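Local coordinates for protein Asp/Glu-specific dipeptidyl-peptidase (Flavobacterium psychrophilum, PDB 5JXF) that removes dipeptides from the N-terminus of oligopeptides as a serine peptidase of family S46, cutting strictly after aspartate or glutamate, at residues Cys102-Ile107 with Tyr334-Ala339; Gln108-Val113 with Leu131-Leu136; Asp114-Thr119 with Lys326-Lys331; Asn415-Ser420 with Lys456-Thr461. All coordinates share one frame; numbering follows the deposited sequence.

Contacts 1 to 3 cluster on helices 100-109, 117-120 and 328-357. Contact 1 joins helices 100-109 and 328-357 beside the bound arginine. Contact 2 lies about 10 Å from it, centre to centre, where helix 100-109 ends and a loop before strand 138-146 passes. Contact 3, about 12 Å from contact 1 between centres, ties helix 117-120 to the start of helix 328-357. Contacts 2 and 3 interleave along the chain, inside the loop closed by contact 1. Contact 4 comes later in the chain, its centre about 16 Å from that of contact 1, among helices, and Glu417 there lies against Lys337 and Tyr334. Helix 328-357 thus appears to link the side of the peptide pocket with the helical region of contact 4.

Contact 1: residues Cys102-Ile107 with Tyr334-Ala339; sequences CGFDAI and YASKYA. With ARG (arginine), chain E.
The ring of Phe104 meets helix 328-357 with its edge, not its face. Phe104 CE2 is the leading atom, 3.5 Å from the carbonyl carbon C of Ala335, and Ser336 CA also lies close to the ring plane. Phe104 CE2 and CZ also touch the Ala335 methyl, CB, which is 3.7 Å from CE2. With CG anti to the backbone N (chi1 -159°), the ring is carried straight across the gap between the helices. One residue on, Asp105 reaches round the flank: its OD1 accepts a rather long bond of 3.3 Å from Ser336 OG, through the lone pair that points away from OD2. The apolar edge and this polar bond therefore grip neighbouring sides of Ser336. An alanine in place of Phe104 is likely to open a gap in front of Ala335 and leave the Asp105 bond as the main tie across the two segments. Leu118 of helix 117-120 packs against both Phe104 and Ala335. The two helical segments run nearly antiparallel, at 151°, with axes 9.2 Å apart. A turn beyond, the carbonyl O of Ala339 accepts a weak bond of 2.8 Å from NH2 of the bound arginine. The helix pair thus borders the dipeptide pocket of an S46 serine peptidase, next to His101, a probable charge-relay residue.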
# COMPACT_ATOMS: atom_id res chain seq x y z
N CYS A 102 -14.86 -20.88 -4.74
CA CYS A 102 -15.50 -21.88 -5.63
C CYS A 102 -16.69 -22.55 -4.94
O CYS A 102 -17.75 -22.74 -5.53
CB CYS A 102 -14.50 -22.95 -6.06
SG CYS A 102 -13.01 -22.36 -6.84
N GLY A 103 -16.50 -22.91 -3.67
CA GLY A 103 -17.61 -23.41 -2.87
C GLY A 103 -18.61 -22.34 -2.45
O GLY A 103 -19.69 -22.67 -1.94
N PHE A 104 -18.26 -21.07 -2.66
CA PHE A 104 -19.00 -19.93 -2.11
C PHE A 104 -20.49 -19.94 -2.48
O PHE A 104 -21.36 -19.83 -1.61
CB PHE A 104 -18.35 -18.62 -2.59
CG PHE A 104 -18.68 -17.41 -1.74
CD1 PHE A 104 -18.09 -17.23 -0.50
CD2 PHE A 104 -19.53 -16.42 -2.21
CE1 PHE A 104 -18.38 -16.11 0.27
CE2 PHE A 104 -19.82 -15.30 -1.45
CZ PHE A 104 -19.25 -15.14 -0.21
N ASP A 105 -20.78 -20.11 -3.77
CA ASP A 105 -22.16 -20.11 -4.23
C ASP A 105 -22.96 -21.22 -3.55
O ASP A 105 -24.11 -21.00 -3.16
CB ASP A 105 -22.22 -20.26 -5.76
CG ASP A 105 -23.63 -20.11 -6.31
OD1 ASP A 105 -24.18 -18.99 -6.20
OD2 ASP A 105 -24.19 -21.10 -6.83
N ALA A 106 -22.35 -22.38 -3.37
CA ALA A 106 -22.95 -23.46 -2.59
C ALA A 106 -23.12 -23.10 -1.11
O ALA A 106 -24.14 -23.40 -0.49
CB ALA A 106 -22.11 -24.72 -2.72
N ILE A 107 -22.12 -22.46 -0.51
CA ILE A 107 -22.25 -22.04 0.88
C ILE A 107 -23.36 -21.00 1.05
O ILE A 107 -24.20 -21.14 1.95
CB ILE A 107 -20.92 -21.48 1.41
CG1 ILE A 107 -19.88 -22.59 1.47
CG2 ILE A 107 -21.11 -20.89 2.79
CD1 ILE A 107 -18.49 -22.11 1.27
N TYR A 334 -26.66 -11.11 -1.26
CA TYR A 334 -25.85 -10.54 -2.32
C TYR A 334 -24.40 -11.01 -2.33
O TYR A 334 -23.65 -10.67 -3.25
CB TYR A 334 -25.90 -9.00 -2.25
CG TYR A 334 -27.10 -8.44 -2.97
CD1 TYR A 334 -28.34 -8.37 -2.34
CD2 TYR A 334 -27.00 -8.01 -4.28
CE1 TYR A 334 -29.45 -7.87 -3.01
CE2 TYR A 334 -28.11 -7.50 -4.95
CZ TYR A 334 -29.33 -7.44 -4.31
OH TYR A 334 -30.42 -6.95 -4.98
N ALA A 335 -24.03 -11.80 -1.32
CA ALA A 335 -22.64 -12.21 -1.12
C ALA A 335 -22.02 -12.74 -2.40
O ALA A 335 -21.00 -12.22 -2.88
CB ALA A 335 -22.56 -13.26 -0.02
N SER A 336 -22.65 -13.77 -2.96
CA SER A 336 -22.12 -14.43 -4.14
C SER A 336 -22.19 -13.52 -5.35
O SER A 336 -21.24 -13.41 -6.12
CB SER A 336 -22.88 -15.73 -4.41
OG SER A 336 -22.30 -16.41 -5.51
N LYS A 337 -23.33 -12.87 -5.52
CA LYS A 337 -23.52 -11.98 -6.67
C LYS A 337 -22.55 -10.79 -6.62
O LYS A 337 -22.06 -10.37 -7.66
CB LYS A 337 -24.97 -11.49 -6.76
CG LYS A 337 -25.99 -12.61 -6.94
CD LYS A 337 -27.38 -12.04 -7.16
CE LYS A 337 -27.84 -11.21 -5.98
NZ LYS A 337 -29.26 -10.77 -6.08
N TYR A 338 -22.28 -10.26 -5.43
CA TYR A 338 -21.34 -9.15 -5.29
C TYR A 338 -19.90 -9.58 -5.60
O TYR A 338 -19.21 -8.93 -6.39
CB TYR A 338 -21.41 -8.55 -3.87
CG TYR A 338 -20.47 -7.38 -3.65
CD1 TYR A 338 -19.14 -7.57 -3.28
CD2 TYR A 338 -20.92 -6.07 -3.79
CE1 TYR A 338 -18.29 -6.50 -3.06
CE2 TYR A 338 -20.07 -4.98 -3.58
CZ TYR A 338 -18.76 -5.21 -3.22
OH TYR A 338 -17.92 -4.15 -3.01
N ALA A 339 -19.45 -10.68 -4.99
CA ALA A 339 -18.08 -11.17 -5.17
C ALA A 339 -17.73 -11.46 -6.65
O ALA A 339 -16.62 -11.15 -7.09
CB ALA A 339 -17.87 -12.43 -4.34
N ARG E . -9.40 -13.21 -7.30
CA ARG E . -9.87 -14.58 -7.20
C ARG E . -10.02 -15.15 -8.62
O ARG E . -10.73 -14.57 -9.44
CB ARG E . -11.20 -14.65 -6.44
CG ARG E . -11.11 -14.23 -4.96
CD ARG E . -12.48 -14.23 -4.29
NE ARG E . -13.41 -13.33 -4.96
CZ ARG E . -13.59 -12.05 -4.62
NH1 ARG E . -12.91 -11.52 -3.61
NH2 ARG E . -14.47 -11.30 -5.29

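Contact 2: residues Gln108-Val113 with Leu131-Leu136; sequences QNHSSV and LPNENL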
# COMPACT_ATOMS: atom_id res chain seq x y z
N GLN A 108 -23.37 -19.98 0.19
CA GLN A 108 -24.39 -18.92 0.26
C GLN A 108 -25.75 -19.53 0.06
O GLN A 108 -26.73 -19.12 0.69
CB GLN A 108 -24.17 -17.84 -0.80
CG GLN A 108 -25.18 -16.67 -0.75
CD GLN A 108 -26.40 -16.85 -1.66
OE1 GLN A 108 -26.44 -17.75 -2.52
NE2 GLN A 108 -27.40 -16.00 -1.48
N ASN A 109 -25.81 -20.51 -0.83
CA ASN A 109 -27.06 -21.16 -1.13
C ASN A 109 -27.60 -21.91 0.10
O ASN A 109 -28.81 -21.93 0.28
CB ASN A 109 -26.94 -22.11 -2.32
CG ASN A 109 -28.29 -22.65 -2.77
OD1 ASN A 109 -29.27 -21.90 -2.90
ND2 ASN A 109 -28.36 -23.95 -3.02
N HIS A 110 -26.76 -22.52 0.97
CA HIS A 110 -27.45 -23.06 2.14
C HIS A 110 -27.31 -22.15 3.36
O HIS A 110 -27.49 -22.61 4.49
CB HIS A 110 -27.03 -24.49 2.57
CG HIS A 110 -26.85 -25.47 1.45
ND1 HIS A 110 -27.21 -26.80 1.59
CD2 HIS A 110 -26.15 -25.39 0.31
CE1 HIS A 110 -26.87 -27.45 0.49
NE2 HIS A 110 -26.17 -26.64 -0.28
N SER A 111 -26.98 -20.88 3.18
CA SER A 111 -26.92 -20.01 4.34
C SER A 111 -28.25 -19.27 4.52
O SER A 111 -29.01 -19.10 3.57
CB SER A 111 -25.76 -19.03 4.22
OG SER A 111 -24.53 -19.74 4.23
N SER A 112 -28.51 -18.86 5.75
CA SER A 112 -29.69 -18.08 6.11
C SER A 112 -29.36 -17.29 7.38
O SER A 112 -28.21 -17.24 7.79
CB SER A 112 -30.91 -18.97 6.31
OG SER A 112 -30.74 -19.81 7.43
N VAL A 113 -30.37 -16.70 8.01
CA VAL A 113 -30.13 -15.90 9.21
C VAL A 113 -29.85 -16.79 10.43
O VAL A 113 -29.07 -16.42 11.31
CB VAL A 113 -31.33 -14.98 9.51
CG1 VAL A 113 -31.32 -13.78 8.56
CG2 VAL A 113 -32.64 -15.74 9.42
N LEU A 131 -23.95 -31.76 2.93
CA LEU A 131 -25.10 -31.11 2.31
C LEU A 131 -25.13 -31.29 0.79
O LEU A 131 -24.25 -30.84 0.07
CB LEU A 131 -25.14 -29.62 2.65
CG LEU A 131 -24.97 -29.20 4.11
CD1 LEU A 131 -25.15 -27.70 4.24
CD2 LEU A 131 -25.93 -29.95 5.02
N PRO A 132 -26.17 -31.97 0.30
CA PRO A 132 -26.45 -32.14 -1.12
C PRO A 132 -26.52 -30.82 -1.87
O PRO A 132 -27.05 -29.84 -1.34
CB PRO A 132 -27.81 -32.83 -1.13
CG PRO A 132 -27.85 -33.57 0.16
CD PRO A 132 -27.13 -32.69 1.15
N ASN A 133 -25.99 -30.77 -3.08
CA ASN A 133 -26.05 -29.56 -3.86
C ASN A 133 -26.70 -29.77 -5.22
O ASN A 133 -26.13 -30.42 -6.09
CB ASN A 133 -24.65 -28.97 -4.02
CG ASN A 133 -24.02 -28.63 -2.68
OD1 ASN A 133 -24.51 -27.74 -1.99
ND2 ASN A 133 -22.94 -29.31 -2.32
N GLU A 134 -27.90 -29.23 -5.41
CA GLU A 134 -28.53 -29.32 -6.72
C GLU A 134 -27.71 -28.51 -7.72
O GLU A 134 -27.21 -27.43 -7.39
CB GLU A 134 -29.98 -28.83 -6.70
CG GLU A 134 -30.86 -29.58 -5.72
CD GLU A 134 -32.32 -29.59 -6.14
OE1 GLU A 134 -32.59 -29.58 -7.36
OE2 GLU A 134 -33.19 -29.60 -5.24
N ASN A 135 -27.56 -29.08 -8.91
CA ASN A 135 -26.91 -28.41 -10.03
C ASN A 135 -25.42 -28.18 -9.80
O ASN A 135 -24.86 -27.20 -10.27
CB ASN A 135 -27.59 -27.07 -10.32
CG ASN A 135 -29.09 -27.21 -10.43
OD1 ASN A 135 -29.59 -28.21 -10.94
ND2 ASN A 135 -29.81 -26.21 -9.92
N LEU A 136 -24.79 -29.09 -9.07
CA LEU A 136 -23.35 -29.03 -8.88
C LEU A 136 -22.76 -30.32 -9.42
O LEU A 136 -23.06 -31.39 -8.91
CB LEU A 136 -22.97 -28.84 -7.41
CG LEU A 136 -21.49 -28.88 -7.04
CD1 LEU A 136 -20.69 -27.82 -7.79
CD2 LEU A 136 -21.29 -28.69 -5.53
O HOH W 1 -25.97 -25.59 -3.68
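His110 points its imidazole into the loop 131-136, and NE2 donates to Asn133 OD1 at 2.6 Å, with an N-H...O angle of 150°. The bond is short but not straight: the donor stands 23° out of the carbonyl plane of the amide, and ring and amide planes are nearly perpendicular. Beside it, at the ring edge and in its plane, His110 CE1 comes 3.0 Å from the carbonyl O of Pro132. Leu131 supplies the apolar part, its CD1 lying 3.5 Å from His110 ND1 while CB touches CE1; the two side chains run past each other in opposite directions. Having CG beside the backbone N (chi1 -43°) turns the imidazole of His110 toward the loop from just past the end of the helix. One shell out, a water donates to Asn133 OD1 at 3.1 Å and accepts from Asn109 ND2 at 3.0 Å. Asn133 OD1 thus takes two bonds, one direct, from His110 just past helix 100-109, and one through the water held by Asn109 in its last turn. The other arm of this amide, ND2, donates to the carbonyl of Val209, which fixes the way the amide is flipped. Strand 197-214 backs the loop, pairing through Leu211 with Leu131, and Phe241 packs on Asn133 and Leu136, so the helix end is tied through the loop to strands 197-214 and 239-245 of the antiparallel sheet.

Contact 3: residues Asp114-Thr119 with Lys326-Lys331; sequences DHDYLT and KDNAIK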
# COMPACT_ATOMS: atom_id res chain seq x y z
N ASP A 114 -30.45 -17.97 10.46
CA ASP A 114 -30.35 -18.84 11.62
C ASP A 114 -29.16 -19.80 11.41
O ASP A 114 -28.53 -20.25 12.37
CB ASP A 114 -31.69 -19.57 11.84
CG ASP A 114 -31.67 -20.56 13.01
OD1 ASP A 114 -30.60 -21.05 13.41
OD2 ASP A 114 -32.77 -20.83 13.58
N HIS A 115 -28.86 -20.09 10.16
CA HIS A 115 -27.70 -20.90 9.80
C HIS A 115 -26.75 -20.21 8.81
O HIS A 115 -26.64 -20.63 7.65
CB HIS A 115 -28.19 -22.23 9.24
CG HIS A 115 -28.95 -23.03 10.23
ND1 HIS A 115 -28.40 -23.39 11.44
CD2 HIS A 115 -30.22 -23.48 10.23
CE1 HIS A 115 -29.31 -24.06 12.14
NE2 HIS A 115 -30.42 -24.13 11.43
N ASP A 116 -26.04 -19.20 9.30
CA ASP A 116 -25.16 -18.37 8.47
C ASP A 116 -23.79 -19.01 8.26
O ASP A 116 -22.82 -18.64 8.91
CB ASP A 116 -25.02 -16.98 9.11
CG ASP A 116 -24.39 -15.95 8.18
OD1 ASP A 116 -24.13 -16.30 7.01
OD2 ASP A 116 -24.18 -14.79 8.61
N TYR A 117 -23.73 -19.97 7.33
CA TYR A 117 -22.49 -20.67 7.02
C TYR A 117 -21.47 -19.77 6.35
O TYR A 117 -20.27 -20.01 6.46
CB TYR A 117 -22.76 -21.89 6.12
CG TYR A 117 -23.69 -22.89 6.75
CD1 TYR A 117 -23.35 -23.52 7.94
CD2 TYR A 117 -24.91 -23.20 6.16
CE1 TYR A 117 -24.20 -24.43 8.53
CE2 TYR A 117 -25.77 -24.12 6.75
CZ TYR A 117 -25.40 -24.73 7.93
OH TYR A 117 -26.24 -25.65 8.53
N LEU A 118 -21.94 -18.77 5.62
CA LEU A 118 -21.06 -17.73 5.08
C LEU A 118 -20.20 -17.18 6.22
O LEU A 118 -18.97 -17.19 6.15
CB LEU A 118 -21.87 -16.61 4.41
CG LEU A 118 -22.50 -16.94 3.04
CD1 LEU A 118 -23.55 -15.92 2.63
CD2 LEU A 118 -21.43 -17.05 1.97
N THR A 119 -20.84 -16.74 7.30
CA THR A 119 -20.12 -16.18 8.44
C THR A 119 -19.42 -17.25 9.28
O THR A 119 -18.25 -17.12 9.60
CB THR A 119 -21.07 -15.38 9.35
OG1 THR A 119 -21.74 -14.38 8.58
CG2 THR A 119 -20.28 -14.69 10.48
N LYS A 326 -24.73 -2.71 6.06
CA LYS A 326 -25.74 -2.22 7.00
C LYS A 326 -26.84 -3.24 7.32
O LYS A 326 -27.75 -2.96 8.09
CB LYS A 326 -26.39 -0.94 6.44
CG LYS A 326 -25.42 0.21 6.22
CD LYS A 326 -26.13 1.45 5.70
CE LYS A 326 -25.16 2.43 5.07
NZ LYS A 326 -23.80 2.35 5.68
N ASP A 327 -26.74 -4.43 6.71
CA ASP A 327 -27.76 -5.47 6.86
C ASP A 327 -27.18 -6.83 6.46
O ASP A 327 -26.82 -7.03 5.30
CB ASP A 327 -28.99 -5.14 6.01
CG ASP A 327 -30.21 -6.00 6.36
OD1 ASP A 327 -30.05 -7.14 6.85
OD2 ASP A 327 -31.35 -5.53 6.14
N ASN A 328 -27.09 -7.75 7.42
CA ASN A 328 -26.55 -9.09 7.15
C ASN A 328 -27.44 -9.91 6.22
O ASN A 328 -26.95 -10.69 5.40
CB ASN A 328 -26.32 -9.85 8.46
CG ASN A 328 -25.44 -11.08 8.28
OD1 ASN A 328 -24.43 -11.04 7.57
ND2 ASN A 328 -25.81 -12.17 8.93
N ALA A 329 -28.76 -9.74 6.37
CA ALA A 329 -29.73 -10.48 5.57
C ALA A 329 -29.57 -10.14 4.08
O ALA A 329 -29.71 -11.01 3.21
CB ALA A 329 -31.14 -10.17 6.04
N ILE A 330 -29.28 -8.87 3.81
CA ILE A 330 -28.99 -8.39 2.46
C ILE A 330 -27.59 -8.86 2.04
O ILE A 330 -27.34 -9.14 0.86
CB ILE A 330 -29.10 -6.84 2.37
CG1 ILE A 330 -30.55 -6.41 2.59
CG2 ILE A 330 -28.60 -6.32 1.04
CD1 ILE A 330 -30.79 -4.94 2.35
N LYS A 331 -26.68 -8.99 3.01
CA LYS A 331 -25.36 -9.55 2.73
C LYS A 331 -25.42 -11.04 2.34
O LYS A 331 -24.64 -11.49 1.50
CB LYS A 331 -24.43 -9.37 3.93
CG LYS A 331 -22.97 -9.65 3.60
CD LYS A 331 -22.07 -9.61 4.83
CE LYS A 331 -20.61 -9.63 4.42
NZ LYS A 331 -19.69 -9.65 5.59
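Asp116 OD2 is gripped by two groups, one from each side of the contact. Asn328 ND2 donates to Asp116 OD2 at 3.1 Å along an almost straight line, with an N-H...O angle of 178°. Thr119 OG1 gives its proton to the same oxygen, Asp116 OD2, over a very short 2.5 Å. The amide delivers its N-H within its own plane, yet meets OD2 from above the carboxylate, 43° out of that plane, and the two flat groups are turned 49° to each other. Both side chains have CG anti to the backbone N, which sends them out from opposite sides to meet between the backbones. The other oxygen, Asp116 OD1, accepts weakly from Thr119 N at 3.3 Å, which makes Asp116 the N-cap of helix 117-120. Asp327 does the same for helix 328-357, its OD1 taking the backbone N of Ala329 at 2.9 Å. Two capped helix starts therefore lie side by side, and the first residue inside one cap reaches over to the cap of the other. A leucine at Asp116 would probably leave Asn328 ND2 and Thr119 OG1 without their shared acceptor and the first turn of helix 117-120 without its cap. Asp116 also packs on Ile332, a turn further along helix 328-357. Two residues on from Asp116, Leu118 packs on Ile107 and Gln108 of helix 100-109, while Lys331 makes a cation-pi contact with Tyr621.

Contact 4: residues Asn415-Ser420 with Lys456-Thr461; sequences NTELLS and KDFNST. Unlike the reference sequence in segment 456-461: Ser460 (reference Ala).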
# COMPACT_ATOMS: atom_id res chain seq x y z
N ASN A 415 -25.89 -6.43 -14.36
CA ASN A 415 -25.86 -5.72 -13.07
C ASN A 415 -27.20 -5.25 -12.49
O ASN A 415 -27.35 -5.18 -11.27
CB ASN A 415 -24.94 -4.51 -13.18
CG ASN A 415 -23.50 -4.90 -13.35
OD1 ASN A 415 -22.76 -5.02 -12.37
ND2 ASN A 415 -23.08 -5.09 -14.59
N THR A 416 -28.14 -4.91 -13.35
CA THR A 416 -29.49 -4.54 -12.91
C THR A 416 -30.41 -5.75 -12.99
O THR A 416 -30.77 -6.20 -14.09
CB THR A 416 -30.08 -3.42 -13.74
OG1 THR A 416 -29.09 -2.40 -13.94
CG2 THR A 416 -31.29 -2.84 -13.04
N GLU A 417 -30.81 -6.27 -11.84
CA GLU A 417 -31.44 -7.58 -11.77
C GLU A 417 -32.85 -7.60 -12.37
O GLU A 417 -33.28 -8.63 -12.87
CB GLU A 417 -31.46 -8.08 -10.31
CG GLU A 417 -30.06 -8.29 -9.72
CD GLU A 417 -30.07 -8.67 -8.25
OE1 GLU A 417 -29.87 -9.86 -7.95
OE2 GLU A 417 -30.27 -7.78 -7.39
N LEU A 418 -33.54 -6.47 -12.33
CA LEU A 418 -34.88 -6.40 -12.92
C LEU A 418 -34.81 -6.38 -14.45
O LEU A 418 -35.60 -7.04 -15.12
CB LEU A 418 -35.64 -5.17 -12.41
CG LEU A 418 -37.04 -4.97 -13.01
CD1 LEU A 418 -38.06 -4.61 -11.93
CD2 LEU A 418 -37.04 -3.92 -14.11
N LEU A 419 -33.88 -5.60 -14.99
CA LEU A 419 -33.64 -5.54 -16.42
C LEU A 419 -33.18 -6.91 -16.91
O LEU A 419 -33.48 -7.34 -18.03
CB LEU A 419 -32.59 -4.49 -16.76
CG LEU A 419 -32.83 -3.06 -16.26
CD1 LEU A 419 -31.74 -2.14 -16.78
CD2 LEU A 419 -34.20 -2.55 -16.70
N SER A 420 -32.44 -7.60 -16.05
CA SER A 420 -31.93 -8.92 -16.32
C SER A 420 -33.08 -9.90 -16.54
O SER A 420 -33.09 -10.65 -17.52
CB SER A 420 -31.03 -9.39 -15.18
OG SER A 420 -30.53 -10.69 -15.43
N LYS A 456 -35.03 -15.27 -4.09
CA LYS A 456 -34.51 -15.47 -2.74
C LYS A 456 -33.39 -14.46 -2.48
O LYS A 456 -33.22 -13.99 -1.36
CB LYS A 456 -34.00 -16.91 -2.53
CG LYS A 456 -33.29 -17.15 -1.18
CD LYS A 456 -33.13 -18.64 -0.83
CE LYS A 456 -32.18 -19.39 -1.77
NZ LYS A 456 -30.74 -19.00 -1.64
N ASP A 457 -32.65 -14.12 -3.53
CA ASP A 457 -31.48 -13.26 -3.41
C ASP A 457 -31.75 -11.85 -3.95
O ASP A 457 -30.89 -10.98 -3.93
CB ASP A 457 -30.28 -13.88 -4.14
CG ASP A 457 -30.00 -15.31 -3.70
OD1 ASP A 457 -30.41 -15.68 -2.58
OD2 ASP A 457 -29.35 -16.07 -4.46
N PHE A 458 -32.97 -11.65 -4.44
CA PHE A 458 -33.34 -10.36 -5.02
C PHE A 458 -33.89 -9.42 -3.95
O PHE A 458 -34.80 -9.77 -3.20
CB PHE A 458 -34.37 -10.53 -6.13
CG PHE A 458 -34.84 -9.23 -6.73
CD1 PHE A 458 -34.05 -8.55 -7.64
CD2 PHE A 458 -36.06 -8.68 -6.37
CE1 PHE A 458 -34.48 -7.35 -8.19
CE2 PHE A 458 -36.49 -7.48 -6.91
CZ PHE A 458 -35.70 -6.82 -7.83
N ASN A 459 -33.32 -8.22 -3.90
CA ASN A 459 -33.83 -7.20 -3.01
C ASN A 459 -34.29 -6.01 -3.83
O ASN A 459 -33.48 -5.33 -4.46
CB ASN A 459 -32.75 -6.79 -2.00
CG ASN A 459 -33.31 -5.94 -0.86
OD1 ASN A 459 -33.46 -4.73 -1.00
ND2 ASN A 459 -33.62 -6.58 0.26
N SER A 460 -35.60 -5.79 -3.86
CA SER A 460 -36.20 -4.71 -4.63
C SER A 460 -35.57 -3.34 -4.32
O SER A 460 -35.22 -2.60 -5.23
CB SER A 460 -37.71 -4.66 -4.38
OG SER A 460 -38.22 -3.35 -4.55
N THR A 461 -35.41 -3.04 -3.03
CA THR A 461 -34.81 -1.77 -2.60
C THR A 461 -33.41 -1.58 -3.19
O THR A 461 -33.11 -0.52 -3.76
CB THR A 461 -34.72 -1.68 -1.07
OG1 THR A 461 -36.01 -1.93 -0.50
CG2 THR A 461 -34.24 -0.31 -0.64
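Glu417 touches Phe458 first with its CB, which sits at the ring edge, in the ring plane, 3.7 Å from CD1 and 3.8 Å from CE1. CG continues the chain beside the backbone N (chi1 -63°), and from there the side chain is extended, sliding past the phenylalanine in the opposite direction. Glu417 CD lies 4.0 Å from Phe458 CD1 and OE2 3.9 Å from the same atom, so CB and the carboxylate end meet the CD1-CE1 side of the ring, while CG stands a little further off. The carboxylate plane is inclined 56° to that ring. Phe458 presents this side because its CG is anti to the backbone N (chi1 178°), swinging the ring toward the start of helix 417-435. At the tip the partners come from helix 328-357: Lys337 NZ is placed against OE1 as a salt-bridge partner, though modelled too close for the detail to be trusted, and OE2 is hydrogen-bonded to Tyr334 OH. Lys337 NZ also donates to the carbonyl of Asp457, drawing the loop before helix 460-477 into the same cluster. Asp463 of that helix receives the backbone N atoms of Glu417 and Leu418, so the beginnings of helices 417-435 and 460-477 meet beside helix 328-357.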